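Local coordinates for protein beta-agarase D (Zobellia galactanivorans, PDB 4ASM) that hydrolyses the beta-1,4-linkages of agarose at random points along the chain with retention of anomeric configuration, through its family GH16 catalytic domain, at residues I150-P155 with Q159-M164. Residues are numbered along the deposited sequence; the frame is centred on the assembly and turned at random.
Sequences IWLLSP and QEIDIM. With IMD (imidazole), chain C.
I150 takes two donors on its one carbonyl: the backbone N of I163 and of M164 both reach I150 O, each at 2.9 Å, and I150 N returns a bond to M164 O. Two residues thus face one, a classic beta bulge. Beyond it the antiparallel pairing is regular, with L152 and I161 bonded reciprocally, L152 N to I161 O at 2.8 Å. The backbones between bond outward, W151 with I322 and L153 with D320 on one flanking strand, E160 with H188 and D162 with S186 on the other. At the turn end S154 N bonds to Q159 O, while Q159 N bonds to S154 OG at 3.2 Å; a hydroxyl suits this place because it also hydrogen-bonds D156, its stronger partner.

These strands form a hairpin in the GH16 beta-jelly-roll, and alternation sends W151, L153, E160 and D162 to the cleft face, where E160 is, by similarity, the nucleophile. Fully extended, with chi1 167° placing CG opposite the backbone N, E160 lays its carboxylate obliquely against the indole, OE2 3.3 Å from W151 CE3, the planes 46° apart. E160 OE2 accepts a nearly straight bond from N1 of an imidazole, 2.6 Å away, and lies 2.5 Å from D162 OD1. The imidazole, probably from the crystallisation liquor, rests with C2 over one face of the broad W151 ring, which could perhaps receive a sugar likewise, and also bonds to E326, a likely substrate-binding residue.

On the other face, branched I150 and L152 fill the hydrophobic interior: L152 CD2 touches I163 CD1 at 3.8 Å, and flexible M164 bends its CE against I150 CD1.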
ATOM      1  N   ILE A 150      -3.591  -0.515   1.509  1.00  4.87           N
ATOM      2  CA  ILE A 150      -3.691  -1.979   1.531  1.00  4.82           C
ATOM      3  C   ILE A 150      -2.312  -2.466   1.167  1.00  4.34           C
ATOM      4  O   ILE A 150      -1.775  -2.096   0.119  1.00  4.55           O
ATOM      5  CB  ILE A 150      -4.717  -2.511   0.514  1.00  4.25           C
ATOM      6  CG1 ILE A 150      -6.100  -1.920   0.815  1.00  5.21           C
ATOM      7  CG2 ILE A 150      -4.710  -4.032   0.532  1.00  4.99           C
ATOM      8  CD1 ILE A 150      -7.187  -2.295  -0.190  1.00  6.86           C
ATOM      9  N   TRP A 151      -1.696  -3.246   2.047  1.00  4.80           N
ATOM     10  CA  TRP A 151      -0.284  -3.534   1.838  1.00  5.00           C
ATOM     11  C   TRP A 151       0.170  -4.826   2.506  1.00  5.28           C
ATOM     12  O   TRP A 151      -0.604  -5.454   3.243  1.00  5.38           O
ATOM     13  CB  TRP A 151       0.566  -2.323   2.273  1.00  5.88           C
ATOM     14  CG  TRP A 151       0.331  -1.790   3.669  1.00  6.36           C
ATOM     15  CD1 TRP A 151      -0.844  -1.301   4.197  1.00  6.17           C
ATOM     16  CD2 TRP A 151       1.320  -1.647   4.693  1.00  5.82           C
ATOM     17  NE1 TRP A 151      -0.631  -0.874   5.488  1.00  7.85           N
ATOM     18  CE2 TRP A 151       0.685  -1.078   5.815  1.00  5.89           C
ATOM     19  CE3 TRP A 151       2.686  -1.951   4.766  1.00  6.20           C
ATOM     20  CZ2 TRP A 151       1.370  -0.814   7.009  1.00  7.48           C
ATOM     21  CZ3 TRP A 151       3.380  -1.679   5.932  1.00  8.23           C
ATOM     22  CH2 TRP A 151       2.722  -1.101   7.047  1.00  7.13           C
ATOM     23  N   LEU A 152       1.408  -5.214   2.207  1.00  4.52           N
ATOM     24  CA  LEU A 152       2.019  -6.443   2.729  1.00  5.50           C
ATOM     25  C   LEU A 152       3.326  -6.082   3.435  1.00  5.68           C
ATOM     26  O   LEU A 152       4.127  -5.286   2.900  1.00  5.91           O
ATOM     27  CB  LEU A 152       2.307  -7.415   1.573  1.00  6.23           C
ATOM     28  CG  LEU A 152       1.209  -7.682   0.550  1.00  6.09           C
ATOM     29  CD1 LEU A 152       1.724  -8.578  -0.573  1.00  6.46           C
ATOM     30  CD2 LEU A 152      -0.052  -8.268   1.197  1.00  8.04           C
ATOM     31  N   LEU A 153       3.567  -6.655   4.616  1.00  5.80           N
ATOM     32  CA  LEU A 153       4.775  -6.306   5.380  1.00  6.35           C
ATOM     33  C   LEU A 153       5.303  -7.539   6.090  1.00  6.70           C
ATOM     34  O   LEU A 153       4.535  -8.223   6.781  1.00  6.71           O
ATOM     35  CB  LEU A 153       4.473  -5.203   6.395  1.00  6.72           C
ATOM     36  CG  LEU A 153       5.612  -4.680   7.280  1.00  7.66           C
ATOM     37  CD1 LEU A 153       6.740  -4.040   6.457  1.00  8.51           C
ATOM     38  CD2 LEU A 153       5.081  -3.690   8.332  1.00  9.24           C
ATOM     39  N   SER A 154       6.591  -7.834   5.920  1.00  6.01           N
ATOM     40  CA  SER A 154       7.162  -8.995   6.616  1.00  6.08           C
ATOM     41  C   SER A 154       7.110  -8.741   8.128  1.00  6.38           C
ATOM     42  O   SER A 154       7.229  -7.595   8.562  1.00  6.68           O
ATOM     43  CB  SER A 154       8.586  -9.299   6.121  1.00  6.13           C
ATOM     44  OG  SER A 154       9.492  -8.288   6.496  1.00  8.38           O
ATOM     45  N   PRO A 155       6.871  -9.795   8.924  1.00  6.55           N
ATOM     46  CA  PRO A 155       6.861  -9.631  10.393  1.00  7.26           C
ATOM     47  C   PRO A 155       8.074  -8.877  10.960  1.00  7.56           C
ATOM     48  O   PRO A 155       7.944  -8.160  11.947  1.00  7.73           O
ATOM     49  CB  PRO A 155       6.827 -11.081  10.893  1.00  7.32           C
ATOM     50  CG  PRO A 155       6.057 -11.793   9.847  1.00  7.63           C
ATOM     51  CD  PRO A 155       6.450 -11.147   8.520  1.00  6.65           C
ATOM     52  N   GLN A 159      10.806  -6.024   4.703  1.00  7.04           N
ATOM     53  CA  GLN A 159      10.371  -6.169   3.317  1.00  6.66           C
ATOM     54  C   GLN A 159       8.892  -5.893   3.225  1.00  6.51           C
ATOM     55  O   GLN A 159       8.112  -6.421   4.017  1.00  6.31           O
ATOM     56  CB  GLN A 159      10.679  -7.568   2.790  1.00  6.58           C
ATOM     57  CG  GLN A 159      12.181  -7.944   2.830  1.00  7.20           C
ATOM     58  CD  GLN A 159      12.508  -9.324   2.258  1.00  7.63           C
ATOM     59  OE1 GLN A 159      13.614  -9.865   2.497  1.00 10.67           O
ATOM     60  NE2 GLN A 159      11.597  -9.898   1.521  1.00  5.54           N
ATOM     61  N   GLU A 160       8.504  -5.092   2.226  1.00  5.81           N
ATOM     62  CA  GLU A 160       7.112  -4.628   2.091  1.00  5.70           C
ATOM     63  C   GLU A 160       6.726  -4.529   0.631  1.00  6.12           C
ATOM     64  O   GLU A 160       7.527  -4.103  -0.191  1.00  6.08           O
ATOM     65  CB  GLU A 160       6.966  -3.264   2.766  1.00  5.06           C
ATOM     66  CG  GLU A 160       5.679  -2.520   2.457  1.00  6.24           C
ATOM     67  CD  GLU A 160       5.611  -1.181   3.153  1.00  6.35           C
ATOM     68  OE1 GLU A 160       6.362  -0.947   4.130  1.00  6.90           O
ATOM     69  OE2 GLU A 160       4.758  -0.360   2.719  1.00  7.17           O
ATOM     70  N   ILE A 161       5.507  -4.949   0.324  1.00  5.09           N
ATOM     71  CA  ILE A 161       4.955  -4.777  -1.028  1.00  5.53           C
ATOM     72  C   ILE A 161       3.603  -4.145  -0.844  1.00  5.55           C
ATOM     73  O   ILE A 161       2.784  -4.681  -0.126  1.00  5.96           O
ATOM     74  CB  ILE A 161       4.806  -6.129  -1.757  1.00  5.51           C
ATOM     75  CG1 ILE A 161       6.193  -6.712  -2.060  1.00  6.98           C
ATOM     76  CG2 ILE A 161       3.953  -5.985  -3.037  1.00  6.14           C
ATOM     77  CD1 ILE A 161       6.206  -8.234  -2.307  1.00  7.67           C
ATOM     78  N   ASP A 162       3.380  -2.987  -1.458  1.00  5.88           N
ATOM     79  CA  ASP A 162       2.093  -2.327  -1.308  1.00  6.91           C
ATOM     80  C   ASP A 162       1.165  -2.746  -2.433  1.00  7.31           C
ATOM     81  O   ASP A 162       1.615  -3.039  -3.550  1.00  7.78           O
ATOM     82  CB  ASP A 162       2.251  -0.810  -1.271  1.00  6.86           C
ATOM     83  CG  ASP A 162       3.090  -0.353  -0.123  1.00  9.38           C
ATOM     84  OD1 ASP A 162       3.231  -1.115   0.860  1.00  7.68           O
ATOM     85  OD2 ASP A 162       3.636   0.749  -0.208  1.00 16.10           O
ATOM     86  N   ILE A 163      -0.124  -2.797  -2.113  1.00  6.78           N
ATOM     87  CA  ILE A 163      -1.162  -2.950  -3.122  1.00  7.02           C
ATOM     88  C   ILE A 163      -1.670  -1.548  -3.463  1.00  6.32           C
ATOM     89  O   ILE A 163      -1.643  -1.141  -4.630  1.00  5.98           O
ATOM     90  CB  ILE A 163      -2.277  -3.884  -2.648  1.00  8.05           C
ATOM     91  CG1 ILE A 163      -1.748  -5.328  -2.639  1.00 11.56           C
ATOM     92  CG2 ILE A 163      -3.445  -3.813  -3.610  1.00  7.50           C
ATOM     93  CD1 ILE A 163      -1.868  -6.048  -1.360  1.00 16.11           C
ATOM     94  N   MET A 164      -2.111  -0.812  -2.452  1.00  4.82           N
ATOM     95  CA  MET A 164      -2.564   0.557  -2.669  1.00  5.70           C
ATOM     96  C   MET A 164      -2.023   1.484  -1.582  1.00  5.49           C
ATOM     97  O   MET A 164      -2.094   1.166  -0.390  1.00  5.11           O
ATOM     98  CB  MET A 164      -4.085   0.608  -2.652  1.00  5.76           C
ATOM     99  CG  MET A 164      -4.646   2.042  -2.774  1.00  6.63           C
ATOM    100  SD  MET A 164      -6.454   2.118  -2.788  1.00  8.67           S
ATOM    101  CE  MET A 164      -6.829   1.544  -1.128  1.00  9.52           C
TER
HETATM  102  N1  IMD C1360       3.093   1.415   3.652  1.00 11.56           N
HETATM  103  C2  IMD C1360       2.689   1.546   4.927  1.00 11.00           C
HETATM  104  N3  IMD C1360       1.716   2.480   4.972  1.00 11.59           N
HETATM  105  C4  IMD C1360       1.491   2.940   3.719  1.00 10.83           C
HETATM  106  C5  IMD C1360       2.367   2.258   2.886  1.00 11.65           C